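Local coordinates for oxidized polyvinyl alcohol hydrolase (Pseudomonas sp. VM15C, PDB 3WWC), which hydrolyses beta-diketones, including the diketone units of oxidized polyvinyl alcohol, in the second step of the polymer's breakdown, at residues F41-F50 with D145-M156. The protein carries 1 engineered substitution. Numbering follows the deposited sequence.
Sequences FPHKGMKRAF and DEGPDSSFFVAM
Arg48 folds its side chain over the ring of Phe152: CB sits over the ring face, 3.8 Å from the centroid, in a CH-pi contact, and Phe152 CD2 in turn lies over one guanidinium face. The guanidinium and ring planes are inclined by 39°. Bends at chi2 and chi3 curl the chain round the ring and bring the guanidinium end-on to Asp149, where NH1 and NH2 share the single acceptor OD1, NH2 at 2.8 Å. OD1 lies in the guanidinium plane, and a water links NH1 to Pro148 O. Asp149 is further fixed by the backbone N of Phe130. A leucine in place of Arg48 would probably leave the buried Asp149 carboxylate without its counter-charge and the double grip on OD1, and the Phe152 ring without its guanidinium cover. The platform is a beta hairpin, turned by a type I' turn from His43 to Met46, at one border of the central sheet of an alpha/beta-hydrolase-like fold; helix 148-160 packs across it, with axes of 46-50 and 148-156 at 59°. Phe152 turns its edge to Phe41 CD2 and Phe50 CD1. Further along, Met156 CG stands 3.8 Å from the Phe50 ring centroid, over its face. Near the turn, Phe152 CA lies over the His43 imidazole, and at the ring edge a nearly straight hydrogen bond joins His43 NE2 and Ser151 OG (2.7 Å, 167°). Lys44 is extended beyond CG, and its NZ donates to the same Ser151 OG at 2.7 Å, while two waters relay its ammonium to Asp145 OD1 and Glu146 OE2.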
loop_
_atom_site.group_PDB
_atom_site.type_symbol
_atom_site.label_atom_id
_atom_site.label_comp_id
_atom_site.label_asym_id
_atom_site.label_seq_id
_atom_site.Cartn_x
_atom_site.Cartn_y
_atom_site.Cartn_z
ATOM N N PHE A 41 -3.603 -21.038 -3.656
ATOM C CA PHE A 41 -3.213 -20.442 -4.942
ATOM C C PHE A 41 -1.705 -20.577 -4.975
ATOM O O PHE A 41 -0.988 -20.024 -4.128
ATOM C CB PHE A 41 -3.613 -18.975 -4.953
ATOM C CG PHE A 41 -3.273 -18.285 -6.235
ATOM C CD1 PHE A 41 -4.164 -18.334 -7.292
ATOM C CD2 PHE A 41 -2.077 -17.590 -6.367
ATOM C CE1 PHE A 41 -3.875 -17.674 -8.481
ATOM C CE2 PHE A 41 -1.763 -16.922 -7.563
ATOM C CZ PHE A 41 -2.669 -16.962 -8.616
ATOM N N PRO A 42 -1.161 -21.280 -5.973
ATOM C CA PRO A 42 0.286 -21.499 -6.064
ATOM C C PRO A 42 1.035 -20.313 -6.604
ATOM O O PRO A 42 0.692 -19.820 -7.677
ATOM C CB PRO A 42 0.382 -22.690 -7.020
ATOM C CG PRO A 42 -0.726 -22.402 -7.995
ATOM C CD PRO A 42 -1.881 -21.918 -7.081
ATOM N N HIS A 43 2.031 -19.863 -5.857
ATOM C CA HIS A 43 2.880 -18.789 -6.337
ATOM C C HIS A 43 4.269 -18.869 -5.704
ATOM O O HIS A 43 4.405 -18.816 -4.500
ATOM C CB HIS A 43 2.264 -17.402 -6.013
ATOM C CG HIS A 43 2.989 -16.269 -6.679
ATOM N ND1 HIS A 43 2.892 -16.021 -8.034
ATOM C CD2 HIS A 43 3.917 -15.412 -6.205
ATOM C CE1 HIS A 43 3.734 -15.058 -8.359
ATOM N NE2 HIS A 43 4.365 -14.667 -7.265
ATOM N N LYS A 44 5.305 -18.959 -6.531
ATOM C CA LYS A 44 6.697 -19.015 -6.044
ATOM C C LYS A 44 6.948 -20.005 -4.896
ATOM O O LYS A 44 7.624 -19.681 -3.929
ATOM C CB LYS A 44 7.185 -17.614 -5.647
ATOM C CG LYS A 44 7.418 -16.699 -6.895
ATOM C CD LYS A 44 7.889 -15.287 -6.487
ATOM C CE LYS A 44 8.195 -14.440 -7.718
ATOM N NZ LYS A 44 8.602 -13.042 -7.326
ATOM N N GLY A 45 6.377 -21.200 -5.008
ATOM C CA GLY A 45 6.557 -22.206 -3.976
ATOM C C GLY A 45 5.701 -22.053 -2.727
ATOM O O GLY A 45 5.838 -22.837 -1.780
ATOM N N MET A 46 4.869 -21.022 -2.683
ATOM C CA MET A 46 3.977 -20.820 -1.536
ATOM C C MET A 46 2.548 -21.098 -1.967
ATOM O O MET A 46 2.263 -21.152 -3.159
ATOM C CB MET A 46 4.061 -19.362 -1.059
ATOM C CG MET A 46 5.466 -18.971 -0.572
ATOM S SD MET A 46 5.521 -17.187 -0.023
ATOM C CE MET A 46 4.976 -17.321 1.389
ATOM N N LYS A 47 1.668 -21.307 -0.991
ATOM C CA LYS A 47 0.249 -21.489 -1.244
ATOM C C LYS A 47 -0.358 -20.281 -0.576
ATOM O O LYS A 47 -0.212 -20.100 0.640
ATOM C CB LYS A 47 -0.275 -22.692 -0.549
ATOM C CG LYS A 47 0.600 -23.815 -0.930
ATOM C CD LYS A 47 0.040 -24.538 -2.024
ATOM C CE LYS A 47 -0.240 -25.907 -1.424
ATOM N NZ LYS A 47 -0.485 -26.952 -2.446
ATOM N N ARG A 48 -1.047 -19.485 -1.382
ATOM C CA ARG A 48 -1.638 -18.246 -0.917
ATOM C C ARG A 48 -3.158 -18.221 -0.944
ATOM O O ARG A 48 -3.804 -19.042 -1.598
ATOM C CB ARG A 48 -1.096 -17.094 -1.793
ATOM C CG ARG A 48 0.382 -17.034 -1.898
ATOM C CD ARG A 48 1.077 -16.770 -0.547
ATOM N NE ARG A 48 0.605 -15.562 0.139
ATOM C CZ ARG A 48 1.235 -14.394 0.066
ATOM N NH1 ARG A 48 2.370 -14.260 -0.647
ATOM N NH2 ARG A 48 0.704 -13.353 0.697
ATOM N N ALA A 49 -3.749 -17.243 -0.256
ATOM C CA ALA A 49 -5.180 -17.114 -0.233
ATOM C C ALA A 49 -5.564 -15.671 -0.442
ATOM O O ALA A 49 -4.769 -14.749 -0.173
ATOM C CB ALA A 49 -5.768 -17.593 1.121
ATOM N N PHE A 50 -6.792 -15.479 -0.886
ATOM C CA PHE A 50 -7.314 -14.135 -1.103
ATOM C C PHE A 50 -8.816 -14.207 -1.190
ATOM O O PHE A 50 -9.388 -15.290 -1.415
ATOM C CB PHE A 50 -6.729 -13.506 -2.381
ATOM C CG PHE A 50 -6.962 -14.305 -3.661
ATOM C CD1 PHE A 50 -6.044 -15.284 -4.044
ATOM C CD2 PHE A 50 -8.098 -14.080 -4.452
ATOM C CE1 PHE A 50 -6.247 -16.042 -5.234
ATOM C CE2 PHE A 50 -8.316 -14.827 -5.624
ATOM C CZ PHE A 50 -7.391 -15.800 -6.021
ATOM N N ASP A 145 14.735 -7.105 -6.400
ATOM C CA ASP A 145 13.791 -8.185 -6.622
ATOM C C ASP A 145 12.556 -7.742 -5.820
ATOM O O ASP A 145 12.652 -7.538 -4.608
ATOM C CB ASP A 145 14.318 -9.515 -6.075
ATOM C CG ASP A 145 13.401 -10.700 -6.416
ATOM O OD1 ASP A 145 12.140 -10.636 -6.281
ATOM O OD2 ASP A 145 13.965 -11.742 -6.797
ATOM N N GLU A 146 11.422 -7.632 -6.512
ATOM C CA GLU A 146 10.171 -7.158 -5.911
ATOM C C GLU A 146 9.737 -7.992 -4.743
ATOM O O GLU A 146 9.076 -7.491 -3.828
ATOM C CB GLU A 146 9.055 -7.136 -6.967
ATOM C CG GLU A 146 8.662 -8.521 -7.459
ATOM C CD GLU A 146 7.624 -8.477 -8.586
ATOM O OE1 GLU A 146 6.726 -7.622 -8.534
ATOM O OE2 GLU A 146 7.703 -9.304 -9.533
ATOM N N GLY A 147 10.108 -9.265 -4.729
ATOM C CA GLY A 147 9.647 -10.117 -3.626
ATOM C C GLY A 147 8.374 -10.876 -3.961
ATOM O O GLY A 147 7.640 -10.483 -4.854
ATOM N N PRO A 148 8.030 -11.895 -3.173
ATOM C CA PRO A 148 6.854 -12.704 -3.473
ATOM C C PRO A 148 5.473 -12.146 -3.234
ATOM O O PRO A 148 4.535 -12.705 -3.752
ATOM C CB PRO A 148 7.111 -14.025 -2.722
ATOM C CG PRO A 148 8.130 -13.689 -1.674
ATOM C CD PRO A 148 8.864 -12.436 -2.084
ATOM N N ASP A 149 5.334 -11.062 -2.467
ATOM C CA ASP A 149 4.008 -10.519 -2.339
ATOM C C ASP A 149 3.689 -9.661 -3.568
ATOM O O ASP A 149 2.585 -9.780 -4.118
ATOM C CB ASP A 149 3.885 -9.648 -1.054
ATOM C CG ASP A 149 3.355 -10.440 0.119
ATOM O OD1 ASP A 149 2.658 -11.455 -0.095
ATOM O OD2 ASP A 149 3.604 -10.051 1.277
ATOM N N SER A 150 4.623 -8.790 -3.976
ATOM C CA SER A 150 4.377 -7.956 -5.144
ATOM C C SER A 150 4.014 -8.818 -6.351
ATOM O O SER A 150 3.068 -8.498 -7.093
ATOM C CB SER A 150 5.614 -7.072 -5.402
ATOM O OG SER A 150 5.453 -6.268 -6.568
ATOM N N SER A 151 4.763 -9.906 -6.575
ATOM C CA SER A 151 4.433 -10.767 -7.731
ATOM C C SER A 151 3.148 -11.565 -7.534
ATOM O O SER A 151 2.387 -11.773 -8.485
ATOM C CB SER A 151 5.605 -11.701 -8.059
ATOM O OG SER A 151 5.961 -12.509 -6.949
ATOM N N PHE A 152 2.852 -11.970 -6.306
ATOM C CA PHE A 152 1.631 -12.712 -6.060
ATOM C C PHE A 152 0.450 -11.837 -6.383
ATOM O O PHE A 152 -0.498 -12.293 -6.988
ATOM C CB PHE A 152 1.590 -13.092 -4.562
ATOM C CG PHE A 152 0.222 -13.413 -4.031
ATOM C CD1 PHE A 152 -0.665 -14.263 -4.705
ATOM C CD2 PHE A 152 -0.180 -12.864 -2.810
ATOM C CE1 PHE A 152 -1.926 -14.549 -4.163
ATOM C CE2 PHE A 152 -1.449 -13.165 -2.273
ATOM C CZ PHE A 152 -2.322 -14.012 -2.955
ATOM N N PHE A 153 0.484 -10.567 -6.012
ATOM C CA PHE A 153 -0.717 -9.730 -6.240
ATOM C C PHE A 153 -1.019 -9.588 -7.722
ATOM O O PHE A 153 -2.172 -9.534 -8.090
ATOM C CB PHE A 153 -0.529 -8.312 -5.648
ATOM C CG PHE A 153 -0.220 -8.279 -4.178
ATOM C CD1 PHE A 153 -0.581 -9.301 -3.297
ATOM C CD2 PHE A 153 0.481 -7.187 -3.693
ATOM C CE1 PHE A 153 -0.226 -9.225 -1.935
ATOM C CE2 PHE A 153 0.839 -7.081 -2.352
ATOM C CZ PHE A 153 0.487 -8.106 -1.462
ATOM N N VAL A 154 0.018 -9.519 -8.549
ATOM C CA VAL A 154 -0.195 -9.395 -9.997
ATOM C C VAL A 154 -0.830 -10.694 -10.489
ATOM O O VAL A 154 -1.811 -10.667 -11.205
ATOM C CB VAL A 154 1.155 -9.135 -10.700
ATOM C CG1 VAL A 154 0.987 -9.195 -12.250
ATOM C CG2 VAL A 154 1.638 -7.747 -10.304
ATOM N N ALA A 155 -0.273 -11.817 -10.074
ATOM C CA ALA A 155 -0.825 -13.109 -10.487
ATOM C C ALA A 155 -2.247 -13.313 -10.003
ATOM O O ALA A 155 -3.107 -13.869 -10.721
ATOM C CB ALA A 155 0.044 -14.236 -9.977
ATOM N N MET A 156 -2.535 -12.835 -8.798
ATOM C CA MET A 156 -3.853 -12.917 -8.191
ATOM C C MET A 156 -4.884 -12.144 -9.023
ATOM O O MET A 156 -5.937 -12.671 -9.394
ATOM C CB MET A 156 -3.726 -12.352 -6.781
ATOM C CG MET A 156 -5.034 -12.181 -6.058
ATOM S SD MET A 156 -4.836 -11.340 -4.468
ATOM C CE MET A 156 -4.555 -9.598 -4.981
HETATM O O HOH W 1 9.130 -11.476 -9.680
HETATM O O HOH W 2 10.476 -12.736 -5.428
HETATM O O HOH W 3 3.773 -15.660 -2.666
#